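Local structure of adhesion and penetration protein autotransporter (Haemophilus influenzae, 3SYJ) at residues A60-N65 against P119-F124; F489-N494 against N527-D532; W652-S655 against N659-F662. The protein promotes adherence to and invasion of host cells as a bacterial surface adhesin that also associates with itself, and is probably a serine protease. All coordinates share one frame; numbering follows the deposited sequence.

Interaction 1: residues A60-N65 against P119-F124; sequences AALVEN and PRLHKF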
ATOM      1  N   ALA A  60     -50.159  44.662  -6.788  1.00 18.37           N
ATOM      2  CA  ALA A  60     -49.727  44.801  -8.187  1.00 19.58           C
ATOM      3  C   ALA A  60     -48.737  43.748  -8.663  1.00 15.64           C
ATOM      4  O   ALA A  60     -48.069  43.084  -7.864  1.00 15.48           O
ATOM      5  CB  ALA A  60     -49.171  46.202  -8.446  1.00 12.99           C
ATOM      6  N   ALA A  61     -48.644  43.608  -9.980  1.00 11.79           N
ATOM      7  CA  ALA A  61     -47.736  42.636 -10.564  1.00 14.16           C
ATOM      8  C   ALA A  61     -46.936  43.257 -11.707  1.00 14.70           C
ATOM      9  O   ALA A  61     -47.427  44.138 -12.419  1.00 14.99           O
ATOM     10  CB  ALA A  61     -48.503  41.409 -11.041  1.00 15.44           C
ATOM     11  N   LEU A  62     -45.701  42.797 -11.862  1.00 14.66           N
ATOM     12  CA  LEU A  62     -44.773  43.367 -12.835  1.00 17.29           C
ATOM     13  C   LEU A  62     -44.984  42.757 -14.226  1.00 15.21           C
ATOM     14  O   LEU A  62     -44.693  41.581 -14.445  1.00 12.78           O
ATOM     15  CB  LEU A  62     -43.330  43.155 -12.356  1.00 13.54           C
ATOM     16  CG  LEU A  62     -42.193  43.898 -13.069  1.00 18.33           C
ATOM     17  CD1 LEU A  62     -42.265  45.412 -12.859  1.00  9.09           C
ATOM     18  CD2 LEU A  62     -40.864  43.355 -12.591  1.00 14.43           C
ATOM     19  N   VAL A  63     -45.494  43.560 -15.160  1.00 12.31           N
ATOM     20  CA  VAL A  63     -45.823  43.063 -16.493  1.00 16.98           C
ATOM     21  C   VAL A  63     -44.838  43.545 -17.574  1.00 23.68           C
ATOM     22  O   VAL A  63     -44.853  43.049 -18.702  1.00 22.13           O
ATOM     23  CB  VAL A  63     -47.273  43.443 -16.902  1.00 21.86           C
ATOM     24  CG1 VAL A  63     -48.292  42.871 -15.915  1.00 16.78           C
ATOM     25  CG2 VAL A  63     -47.422  44.945 -16.995  1.00 18.05           C
ATOM     26  N   GLU A  64     -43.997  44.517 -17.232  1.00 22.83           N
ATOM     27  CA  GLU A  64     -42.895  44.923 -18.098  1.00 21.25           C
ATOM     28  C   GLU A  64     -41.799  45.463 -17.195  1.00 23.17           C
ATOM     29  O   GLU A  64     -41.979  45.520 -15.979  1.00 22.87           O
ATOM     30  CB  GLU A  64     -43.343  45.985 -19.098  1.00 22.00           C
ATOM     31  CG  GLU A  64     -43.057  45.620 -20.564  1.00 32.26           C
ATOM     32  CD  GLU A  64     -41.577  45.364 -20.855  1.00 32.93           C
ATOM     33  OE1 GLU A  64     -41.269  44.342 -21.509  1.00 30.81           O
ATOM     34  OE2 GLU A  64     -40.727  46.179 -20.430  1.00 31.16           O
ATOM     35  N   ASN A  65     -40.671  45.861 -17.777  1.00 22.34           N
ATOM     36  CA  ASN A  65     -39.542  46.338 -16.989  1.00 19.97           C
ATOM     37  C   ASN A  65     -39.881  47.538 -16.101  1.00 19.84           C
ATOM     38  O   ASN A  65     -39.373  47.654 -14.984  1.00 18.09           O
ATOM     39  CB  ASN A  65     -38.341  46.639 -17.893  1.00 23.46           C
ATOM     40  CG  ASN A  65     -37.810  45.397 -18.587  1.00 26.10           C
ATOM     41  OD1 ASN A  65     -37.469  45.434 -19.776  1.00 31.80           O
ATOM     42  ND2 ASN A  65     -37.740  44.286 -17.851  1.00 17.55           N
ATOM     43  N   PRO A 119     -49.817  51.318 -14.257  1.00 19.60           N
ATOM     44  CA  PRO A 119     -48.842  52.308 -13.788  1.00 16.29           C
ATOM     45  C   PRO A 119     -47.454  52.127 -14.391  1.00 20.83           C
ATOM     46  O   PRO A 119     -46.984  51.002 -14.586  1.00 20.29           O
ATOM     47  CB  PRO A 119     -48.790  52.062 -12.279  1.00 16.41           C
ATOM     48  CG  PRO A 119     -50.103  51.451 -11.947  1.00 20.66           C
ATOM     49  CD  PRO A 119     -50.472  50.615 -13.144  1.00 18.80           C
ATOM     50  N   ARG A 120     -46.813  53.254 -14.689  1.00 20.90           N
ATOM     51  CA  ARG A 120     -45.429  53.295 -15.140  1.00 19.36           C
ATOM     52  C   ARG A 120     -44.564  53.679 -13.939  1.00 18.94           C
ATOM     53  O   ARG A 120     -44.924  54.575 -13.174  1.00 19.68           O
ATOM     54  CB  ARG A 120     -45.287  54.331 -16.262  1.00 22.10           C
ATOM     55  CG  ARG A 120     -43.911  54.444 -16.893  1.00 20.44           C
ATOM     56  CD  ARG A 120     -43.841  55.647 -17.828  1.00 21.38           C
ATOM     57  NE  ARG A 120     -42.695  55.573 -18.730  1.00 24.90           N
ATOM     58  CZ  ARG A 120     -42.111  56.628 -19.296  1.00 26.01           C
ATOM     59  NH1 ARG A 120     -42.560  57.853 -19.055  1.00 20.90           N
ATOM     60  NH2 ARG A 120     -41.069  56.458 -20.100  1.00 21.48           N
ATOM     61  N   LEU A 121     -43.444  52.982 -13.767  1.00 18.49           N
ATOM     62  CA  LEU A 121     -42.528  53.215 -12.650  1.00 15.50           C
ATOM     63  C   LEU A 121     -41.372  54.102 -13.092  1.00 16.55           C
ATOM     64  O   LEU A 121     -41.103  54.219 -14.277  1.00 16.42           O
ATOM     65  CB  LEU A 121     -41.993  51.882 -12.135  1.00 14.14           C
ATOM     66  CG  LEU A 121     -43.086  50.886 -11.747  1.00 16.14           C
ATOM     67  CD1 LEU A 121     -42.481  49.552 -11.314  1.00 14.79           C
ATOM     68  CD2 LEU A 121     -43.954  51.468 -10.651  1.00 13.35           C
ATOM     69  N   HIS A 122     -40.686  54.727 -12.145  1.00 15.80           N
ATOM     70  CA  HIS A 122     -39.643  55.677 -12.503  1.00 17.76           C
ATOM     71  C   HIS A 122     -38.312  55.007 -12.853  1.00 18.32           C
ATOM     72  O   HIS A 122     -37.451  55.636 -13.466  1.00 17.85           O
ATOM     73  CB  HIS A 122     -39.480  56.776 -11.435  1.00 14.97           C
ATOM     74  CG  HIS A 122     -38.624  56.388 -10.267  1.00 16.85           C
ATOM     75  ND1 HIS A 122     -38.878  55.279  -9.487  1.00 13.61           N
ATOM     76  CD2 HIS A 122     -37.537  56.988  -9.724  1.00 16.66           C
ATOM     77  CE1 HIS A 122     -37.974  55.202  -8.528  1.00 14.88           C
ATOM     78  NE2 HIS A 122     -37.147  56.225  -8.650  1.00 15.27           N
ATOM     79  N   LYS A 123     -38.163  53.733 -12.492  1.00 17.81           N
ATOM     80  CA  LYS A 123     -36.949  52.979 -12.807  1.00 14.31           C
ATOM     81  C   LYS A 123     -37.260  51.597 -13.370  1.00 15.24           C
ATOM     82  O   LYS A 123     -38.301  51.023 -13.052  1.00 17.28           O
ATOM     83  CB  LYS A 123     -36.093  52.808 -11.557  1.00 16.84           C
ATOM     84  CG  LYS A 123     -35.460  54.086 -11.036  1.00 18.12           C
ATOM     85  CD  LYS A 123     -34.300  54.541 -11.896  1.00 14.26           C
ATOM     86  CE  LYS A 123     -33.639  55.769 -11.282  1.00 16.03           C
ATOM     87  NZ  LYS A 123     -32.416  56.190 -12.032  1.00 18.10           N
ATOM     88  N   PHE A 124     -36.360  51.061 -14.196  1.00 14.69           N
ATOM     89  CA  PHE A 124     -36.450  49.658 -14.612  1.00 16.02           C
ATOM     90  C   PHE A 124     -36.307  48.787 -13.371  1.00 15.39           C
ATOM     91  O   PHE A 124     -35.419  49.022 -12.554  1.00 14.14           O
ATOM     92  CB  PHE A 124     -35.339  49.275 -15.589  1.00 13.14           C
ATOM     93  CG  PHE A 124     -35.479  49.874 -16.961  1.00 18.68           C
ATOM     94  CD1 PHE A 124     -36.615  50.573 -17.321  1.00 17.18           C
ATOM     95  CD2 PHE A 124     -34.471  49.705 -17.905  1.00 14.99           C
ATOM     96  CE1 PHE A 124     -36.733  51.113 -18.597  1.00 19.57           C
ATOM     97  CE2 PHE A 124     -34.589  50.238 -19.183  1.00 16.62           C
ATOM     98  CZ  PHE A 124     -35.718  50.943 -19.528  1.00 15.18           C
TER
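Leu62 with Leu121, and Asn65 with Phe124, form a small buried contact between two strands and the loop residues that follow them, in the N-terminal protease part of the chain. The segments 60-65 and 119-124 share no hydrogen bond. Strand 61-64 pairs with strand 67-69, and strand 120-121 pairs with strand 96-100. Pro119 links the two pairs through a backbone bond to Ile68. The leucines touch loosely by their methyl ends, with Leu62 CD1 4.4 Å from Leu121 CD1. Leu62 reaches across because its CG lies anti to the backbone N (chi1 -168°), which carries the branch toward Leu121.

The other touching point lies at the ends of the segments. The carbonyl O of Asn65 receives a CA-H...O contact from Phe124, with CA 3.6 Å from Asn65 O. Beside it, Asn65 CB stands 4.3 Å from CD1 of the Phe124 ring and meets the ring obliquely. Asn65 is tied to its own segment, since its backbone N donates to Glu64 OE2 at 2.7 Å. That donor comes from above the carboxylate plane.

The end of 119-124 leads out to the beta-helix. Lys123 NZ forms a salt bridge with Asp402 and also bonds to the carbonyl oxygens of Arg403 and Gly381, and the Phe124 ring rests on Ala382 and Ile407. The arrangement fits an S6-family, chymotrypsin-like protease domain seated against the side of the beta-helix, away from the predicted active-site Ser218.

Interaction 2: residues F489-N494 against N527-D532; sequences FKRIQN and NINKLD
Arg491 reaches from segment 489-494 to Leu531 and Asp532 of segment 527-532 and carries nearly all of this contact. The charged part is a salt bridge. Arg491 NH1 donates to Asp532 OD1 at 2.7 Å with an N-H...O angle of 144°. The bond is not coplanar: OD1 is approached from above the carboxylate plane, and the two flat groups are turned 56° apart. The arginine side chain bends at chi3 (-90°), which turns the guanidinium over Leu531 and beside Asp532. Its NH2 has a second acidic partner, Asp90, so two carboxylates probably hold the group charged and limit its rotation.

The apolar part lies over one guanidinium face. Leu531 CB sits 3.5 Å above that plane, over its centre, and the two side chains cross at about a right angle.

A water provides the third link. It lies in plane at the guanidinium edge and accepts from Arg491 NH2 at 3.2 Å. It also accepts from Asn529 ND2 at 3.1 Å and donates to Gln493 OE1 at 2.9 Å. Three side chains from the two segments therefore meet at one water, and His92 gives Gln493 OE1 a further bond.

Hydrogen bonds within 527-532 shape the partner. Asn529 OD1 accepts from Leu531 N at 3.0 Å, an Asx turn. Asp532 N bonds to Asn529 O at 2.9 Å. These bonds fold the segment where Leu531 points at the arginine and the end of Asp532 reaches it.

Segment 489-494 runs from strand 487-489 to strand 493-494, which pairs with strand 471-473 in the beta-helix. Segment 527-532 belongs to the long loop between strands 510-514 and 536-539, and Arg491 also touches Ile537 of the latter strand.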
ATOM      1  N   PHE A 489     -12.950  42.296   2.447  1.00 15.79           N
ATOM      2  CA  PHE A 489     -14.202  42.753   3.050  1.00 18.12           C
ATOM      3  C   PHE A 489     -14.081  42.766   4.571  1.00 19.88           C
ATOM      4  O   PHE A 489     -13.333  41.973   5.154  1.00 19.10           O
ATOM      5  CB  PHE A 489     -15.352  41.812   2.700  1.00 14.23           C
ATOM      6  CG  PHE A 489     -15.747  41.815   1.250  1.00 12.30           C
ATOM      7  CD1 PHE A 489     -16.833  42.558   0.821  1.00 16.28           C
ATOM      8  CD2 PHE A 489     -15.076  41.036   0.331  1.00 14.21           C
ATOM      9  CE1 PHE A 489     -17.223  42.550  -0.506  1.00 17.51           C
ATOM     10  CE2 PHE A 489     -15.459  41.017  -1.002  1.00 14.25           C
ATOM     11  CZ  PHE A 489     -16.534  41.773  -1.420  1.00 17.80           C
ATOM     12  N   LYS A 490     -14.823  43.659   5.217  1.00 20.51           N
ATOM     13  CA  LYS A 490     -15.040  43.547   6.653  1.00 22.12           C
ATOM     14  C   LYS A 490     -16.159  42.533   6.860  1.00 19.27           C
ATOM     15  O   LYS A 490     -15.951  41.483   7.464  1.00 19.97           O
ATOM     16  CB  LYS A 490     -15.398  44.903   7.248  1.00 25.21           C
ATOM     17  CG  LYS A 490     -14.259  45.899   7.155  1.00 27.64           C
ATOM     18  CD  LYS A 490     -14.714  47.305   7.498  1.00 33.58           C
ATOM     19  CE  LYS A 490     -13.647  48.327   7.138  1.00 43.63           C
ATOM     20  NZ  LYS A 490     -14.246  49.671   6.913  1.00 45.40           N
ATOM     21  N   ARG A 491     -17.340  42.847   6.336  1.00 17.48           N
ATOM     22  CA  ARG A 491     -18.384  41.845   6.149  1.00 18.97           C
ATOM     23  C   ARG A 491     -18.941  41.943   4.730  1.00 20.40           C
ATOM     24  O   ARG A 491     -18.961  43.024   4.132  1.00 22.77           O
ATOM     25  CB  ARG A 491     -19.509  41.997   7.179  1.00 18.70           C
ATOM     26  CG  ARG A 491     -20.146  43.368   7.234  1.00 21.28           C
ATOM     27  CD  ARG A 491     -21.277  43.428   8.280  1.00 24.91           C
ATOM     28  NE  ARG A 491     -22.542  43.057   7.672  1.00 23.70           N
ATOM     29  CZ  ARG A 491     -23.414  43.927   7.178  1.00 21.24           C
ATOM     30  NH1 ARG A 491     -23.185  45.232   7.245  1.00 15.73           N
ATOM     31  NH2 ARG A 491     -24.525  43.487   6.620  1.00 18.59           N
ATOM     32  N   ILE A 492     -19.379  40.818   4.180  1.00 18.95           N
ATOM     33  CA  ILE A 492     -20.019  40.838   2.874  1.00 16.19           C
ATOM     34  C   ILE A 492     -21.523  40.985   3.069  1.00 17.34           C
ATOM     35  O   ILE A 492     -22.135  40.205   3.790  1.00 20.97           O
ATOM     36  CB  ILE A 492     -19.711  39.558   2.064  1.00 17.72           C
ATOM     37  CG1 ILE A 492     -18.201  39.313   1.988  1.00 18.61           C
ATOM     38  CG2 ILE A 492     -20.280  39.657   0.653  1.00 12.25           C
ATOM     39  CD1 ILE A 492     -17.844  37.943   1.440  1.00 13.93           C
ATOM     40  N   GLN A 493     -22.115  42.003   2.456  1.00 18.81           N
ATOM     41  CA  GLN A 493     -23.564  42.142   2.473  1.00 15.58           C
ATOM     42  C   GLN A 493     -24.161  41.132   1.513  1.00 17.40           C
ATOM     43  O   GLN A 493     -23.880  41.152   0.313  1.00 14.61           O
ATOM     44  CB  GLN A 493     -23.977  43.544   2.059  1.00 14.72           C
ATOM     45  CG  GLN A 493     -23.474  44.620   2.977  1.00 15.17           C
ATOM     46  CD  GLN A 493     -24.172  45.930   2.721  1.00 18.72           C
ATOM     47  OE1 GLN A 493     -25.372  46.052   2.944  1.00 18.27           O
ATOM     48  NE2 GLN A 493     -23.422  46.921   2.240  1.00 22.44           N
ATOM     49  N   ASN A 494     -24.976  40.237   2.049  1.00 13.22           N
ATOM     50  CA  ASN A 494     -25.598  39.219   1.232  1.00 14.12           C
ATOM     51  C   ASN A 494     -26.918  38.833   1.867  1.00 16.75           C
ATOM     52  O   ASN A 494     -27.066  38.906   3.085  1.00 14.36           O
ATOM     53  CB  ASN A 494     -24.683  37.997   1.096  1.00 14.89           C
ATOM     54  CG  ASN A 494     -24.478  37.275   2.412  1.00 14.41           C
ATOM     55  OD1 ASN A 494     -23.801  37.783   3.312  1.00 17.75           O
ATOM     56  ND2 ASN A 494     -25.051  36.083   2.531  1.00 12.33           N
ATOM     57  N   ASN A 527     -29.180  55.845  13.790  1.00 21.29           N
ATOM     58  CA  ASN A 527     -29.300  54.934  12.663  1.00 25.13           C
ATOM     59  C   ASN A 527     -28.174  53.927  12.674  1.00 25.79           C
ATOM     60  O   ASN A 527     -27.371  53.842  11.744  1.00 25.04           O
ATOM     61  CB  ASN A 527     -29.371  55.674  11.331  1.00 26.51           C
ATOM     62  CG  ASN A 527     -28.125  56.445  11.035  1.00 37.11           C
ATOM     63  OD1 ASN A 527     -27.802  56.681   9.874  1.00 53.03           O
ATOM     64  ND2 ASN A 527     -27.402  56.842  12.083  1.00 35.58           N
ATOM     65  N   ILE A 528     -28.129  53.179  13.766  1.00 21.36           N
ATOM     66  CA  ILE A 528     -27.161  52.122  13.963  1.00 20.31           C
ATOM     67  C   ILE A 528     -27.527  50.925  13.094  1.00 21.15           C
ATOM     68  O   ILE A 528     -28.665  50.457  13.121  1.00 19.26           O
ATOM     69  CB  ILE A 528     -27.146  51.720  15.449  1.00 19.13           C
ATOM     70  CG1 ILE A 528     -26.750  52.929  16.302  1.00 24.29           C
ATOM     71  CG2 ILE A 528     -26.217  50.558  15.696  1.00 19.15           C
ATOM     72  CD1 ILE A 528     -26.753  52.671  17.782  1.00 19.81           C
ATOM     73  N   ASN A 529     -26.574  50.455  12.298  1.00 20.91           N
ATOM     74  CA  ASN A 529     -26.735  49.172  11.620  1.00 20.45           C
ATOM     75  C   ASN A 529     -26.052  48.090  12.442  1.00 20.70           C
ATOM     76  O   ASN A 529     -24.842  47.891  12.355  1.00 21.78           O
ATOM     77  CB  ASN A 529     -26.169  49.204  10.200  1.00 23.32           C
ATOM     78  CG  ASN A 529     -26.424  47.907   9.442  1.00 21.38           C
ATOM     79  OD1 ASN A 529     -26.712  46.871  10.037  1.00 18.47           O
ATOM     80  ND2 ASN A 529     -26.320  47.965   8.121  1.00 22.18           N
ATOM     81  N   LYS A 530     -26.850  47.404  13.247  1.00 22.30           N
ATOM     82  CA  LYS A 530     -26.372  46.399  14.185  1.00 23.97           C
ATOM     83  C   LYS A 530     -25.459  45.363  13.546  1.00 20.36           C
ATOM     84  O   LYS A 530     -24.588  44.816  14.213  1.00 21.54           O
ATOM     85  CB  LYS A 530     -27.569  45.691  14.833  1.00 27.51           C
ATOM     86  CG  LYS A 530     -27.390  45.401  16.316  1.00 39.15           C
ATOM     87  CD  LYS A 530     -27.304  46.706  17.112  1.00 31.88           C
ATOM     88  CE  LYS A 530     -27.082  46.461  18.603  1.00 29.90           C
ATOM     89  NZ  LYS A 530     -28.274  45.895  19.313  1.00 29.40           N
ATOM     90  N   LEU A 531     -25.672  45.078  12.261  1.00 20.27           N
ATOM     91  CA  LEU A 531     -24.876  44.062  11.567  1.00 22.84           C
ATOM     92  C   LEU A 531     -23.385  44.399  11.562  1.00 21.70           C
ATOM     93  O   LEU A 531     -22.545  43.512  11.445  1.00 20.66           O
ATOM     94  CB  LEU A 531     -25.363  43.863  10.125  1.00 19.43           C
ATOM     95  CG  LEU A 531     -26.501  42.872   9.882  1.00 18.06           C
ATOM     96  CD1 LEU A 531     -27.728  43.324  10.611  1.00 17.92           C
ATOM     97  CD2 LEU A 531     -26.801  42.750   8.400  1.00 19.40           C
ATOM     98  N   ASP A 532     -23.067  45.685  11.691  1.00 24.37           N
ATOM     99  CA  ASP A 532     -21.687  46.159  11.622  1.00 23.15           C
ATOM    100  C   ASP A 532     -20.971  46.121  12.968  1.00 25.52           C
ATOM    101  O   ASP A 532     -19.791  46.452  13.052  1.00 25.18           O
ATOM    102  CB  ASP A 532     -21.643  47.586  11.073  1.00 22.66           C
ATOM    103  CG  ASP A 532     -22.060  47.660   9.615  1.00 23.18           C
ATOM    104  OD1 ASP A 532     -21.696  46.747   8.847  1.00 26.82           O
ATOM    105  OD2 ASP A 532     -22.743  48.631   9.231  1.00 24.81           O
TER
HETATM  106  O   HOH W   1     -26.294  45.968   5.713  1.00 16.62           O

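Interaction 3: residues W652-S655 against N659-F662; sequences WTVS and NATF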
ATOM      1  N   TRP A 652      -6.845  18.878   4.982  1.00 23.48           N
ATOM      2  CA  TRP A 652      -6.790  19.791   6.116  1.00 23.18           C
ATOM      3  C   TRP A 652      -5.385  19.880   6.680  1.00 23.60           C
ATOM      4  O   TRP A 652      -4.716  18.867   6.857  1.00 25.84           O
ATOM      5  CB  TRP A 652      -7.769  19.344   7.216  1.00 25.61           C
ATOM      6  CG  TRP A 652      -9.217  19.579   6.859  1.00 30.58           C
ATOM      7  CD1 TRP A 652      -9.986  18.838   5.997  1.00 22.29           C
ATOM      8  CD2 TRP A 652     -10.062  20.632   7.346  1.00 21.64           C
ATOM      9  NE1 TRP A 652     -11.250  19.372   5.919  1.00 23.28           N
ATOM     10  CE2 TRP A 652     -11.323  20.471   6.737  1.00 23.53           C
ATOM     11  CE3 TRP A 652      -9.872  21.692   8.239  1.00 17.29           C
ATOM     12  CZ2 TRP A 652     -12.387  21.335   6.990  1.00 20.74           C
ATOM     13  CZ3 TRP A 652     -10.930  22.552   8.485  1.00 18.51           C
ATOM     14  CH2 TRP A 652     -12.171  22.367   7.864  1.00 18.14           C
ATOM     15  N   THR A 653      -4.947  21.103   6.956  1.00 24.10           N
ATOM     16  CA  THR A 653      -3.721  21.334   7.706  1.00 24.44           C
ATOM     17  C   THR A 653      -3.988  22.276   8.877  1.00 25.59           C
ATOM     18  O   THR A 653      -4.293  23.454   8.688  1.00 24.24           O
ATOM     19  CB  THR A 653      -2.607  21.922   6.826  1.00 22.31           C
ATOM     20  OG1 THR A 653      -2.314  21.013   5.761  1.00 25.23           O
ATOM     21  CG2 THR A 653      -1.351  22.144   7.655  1.00 23.51           C
ATOM     22  N   VAL A 654      -3.883  21.743  10.086  1.00 20.98           N
ATOM     23  CA  VAL A 654      -4.125  22.522  11.287  1.00 24.46           C
ATOM     24  C   VAL A 654      -2.803  22.669  12.027  1.00 30.32           C
ATOM     25  O   VAL A 654      -2.142  21.674  12.333  1.00 30.62           O
ATOM     26  CB  VAL A 654      -5.162  21.830  12.183  1.00 22.43           C
ATOM     27  CG1 VAL A 654      -5.621  22.761  13.289  1.00 21.61           C
ATOM     28  CG2 VAL A 654      -6.340  21.367  11.346  1.00 23.03           C
ATOM     29  N   SER A 655      -2.410  23.907  12.304  1.00 29.84           N
ATOM     30  CA  SER A 655      -1.081  24.161  12.839  1.00 27.49           C
ATOM     31  C   SER A 655      -1.116  25.120  14.024  1.00 29.27           C
ATOM     32  O   SER A 655      -2.186  25.550  14.451  1.00 28.67           O
ATOM     33  CB  SER A 655      -0.159  24.688  11.739  1.00 28.13           C
ATOM     34  OG  SER A 655      -0.660  25.887  11.191  1.00 28.52           O
ATOM     35  N   ASN A 659      -7.433  24.763  15.936  1.00 26.77           N
ATOM     36  CA  ASN A 659      -8.289  23.611  16.168  1.00 27.49           C
ATOM     37  C   ASN A 659      -9.303  23.406  15.048  1.00 24.41           C
ATOM     38  O   ASN A 659      -9.747  24.370  14.428  1.00 27.19           O
ATOM     39  CB  ASN A 659      -8.995  23.739  17.517  1.00 27.84           C
ATOM     40  CG  ASN A 659      -9.679  22.454  17.929  1.00 45.61           C
ATOM     41  OD1 ASN A 659     -10.600  21.980  17.256  1.00 40.86           O
ATOM     42  ND2 ASN A 659      -9.227  21.873  19.039  1.00 50.40           N
ATOM     43  N   ALA A 660      -9.652  22.150  14.784  1.00 26.41           N
ATOM     44  CA  ALA A 660     -10.689  21.813  13.807  1.00 24.65           C
ATOM     45  C   ALA A 660     -11.596  20.721  14.360  1.00 30.51           C
ATOM     46  O   ALA A 660     -11.113  19.690  14.825  1.00 26.95           O
ATOM     47  CB  ALA A 660     -10.073  21.368  12.502  1.00 20.35           C
ATOM     48  N   THR A 661     -12.906  20.950  14.305  1.00 24.12           N
ATOM     49  CA  THR A 661     -13.874  20.015  14.865  1.00 24.91           C
ATOM     50  C   THR A 661     -14.946  19.648  13.844  1.00 23.23           C
ATOM     51  O   THR A 661     -15.478  20.526  13.159  1.00 20.85           O
ATOM     52  CB  THR A 661     -14.553  20.619  16.106  1.00 28.45           C
ATOM     53  OG1 THR A 661     -13.551  20.992  17.057  1.00 29.91           O
ATOM     54  CG2 THR A 661     -15.524  19.622  16.735  1.00 21.69           C
ATOM     55  N   PHE A 662     -15.260  18.357  13.747  1.00 19.88           N
ATOM     56  CA  PHE A 662     -16.225  17.863  12.765  1.00 22.31           C
ATOM     57  C   PHE A 662     -17.365  17.072  13.409  1.00 22.13           C
ATOM     58  O   PHE A 662     -17.128  16.167  14.211  1.00 20.53           O
ATOM     59  CB  PHE A 662     -15.549  16.948  11.743  1.00 19.84           C
ATOM     60  CG  PHE A 662     -14.352  17.549  11.061  1.00 20.12           C
ATOM     61  CD1 PHE A 662     -14.442  18.016   9.760  1.00 18.53           C
ATOM     62  CD2 PHE A 662     -13.127  17.608  11.705  1.00 20.56           C
ATOM     63  CE1 PHE A 662     -13.337  18.554   9.121  1.00 21.57           C
ATOM     64  CE2 PHE A 662     -12.018  18.138  11.070  1.00 25.02           C
ATOM     65  CZ  PHE A 662     -12.123  18.611   9.773  1.00 21.98           C
TER
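The ring of Phe662 pushes its edge into the flat face of Trp652, and next to this pair Val654 meets Ala660. Segments 652-655 and 659-662 thus face each other with interlocking apolar side chains. The aromatic pair is T-shaped. The Phe662 ring and the six-membered ring of Trp652 have centroids 4.9 Å apart and planes at 79°. With the planes so steep, the phenyl edge is the bump and the broad indole face receives it. Phe662 CZ stands 3.6 Å above the indole plane, over its centre. Phe662 CE1 lies 3.6 Å from Trp652 CZ2. The two side chains approach from opposite directions.

The smaller pieces fit alongside. The Ala660 methyl is short, and Val654 CG2 packs against it, 3.9 Å from Ala660 CB. The other valine branch, CG1, lies anti to the backbone N (chi1 -169°) and packs 3.8 Å from the backbone N of Asn659. The Ala660 methyl also lies 4.3 Å from Trp652 CZ3 and so borders both larger neighbours.

The strands are too far apart to pair. The axes of these short segments come within 7.9 Å at closest approach, with 135° between their N-to-C directions. They belong to two walls of the parallel beta-helix, whose interior their inward side chains fill. Strand 645-654 lies beside strands 631-634 and 701-709, and Trp652 stacks on Phe632. Strand 659-662 runs between strands 638-641 and 714-718, where Phe662 touches Val641 and Val717.

The three contacts follow one another along the chain and share no strand. Interaction 1 lies in the protease part. Interaction 2 joins the beta-helix to one of its own long loops, and interaction 3 lies inside the helix, with centres about 28 Å apart. Interactions 1 and 3 are buried and mainly apolar, but interaction 3 is an aromatic core contact between walls of the helix, whereas interaction 1 is a sparse meeting within the protease part. Interaction 2 is only partly buried and depends on charge and water, as suits a loop contact. Interactions 1 and 2 both border the protease-helix junction: Lys123 reaches residues of the helix, and Arg491 reaches Asp90.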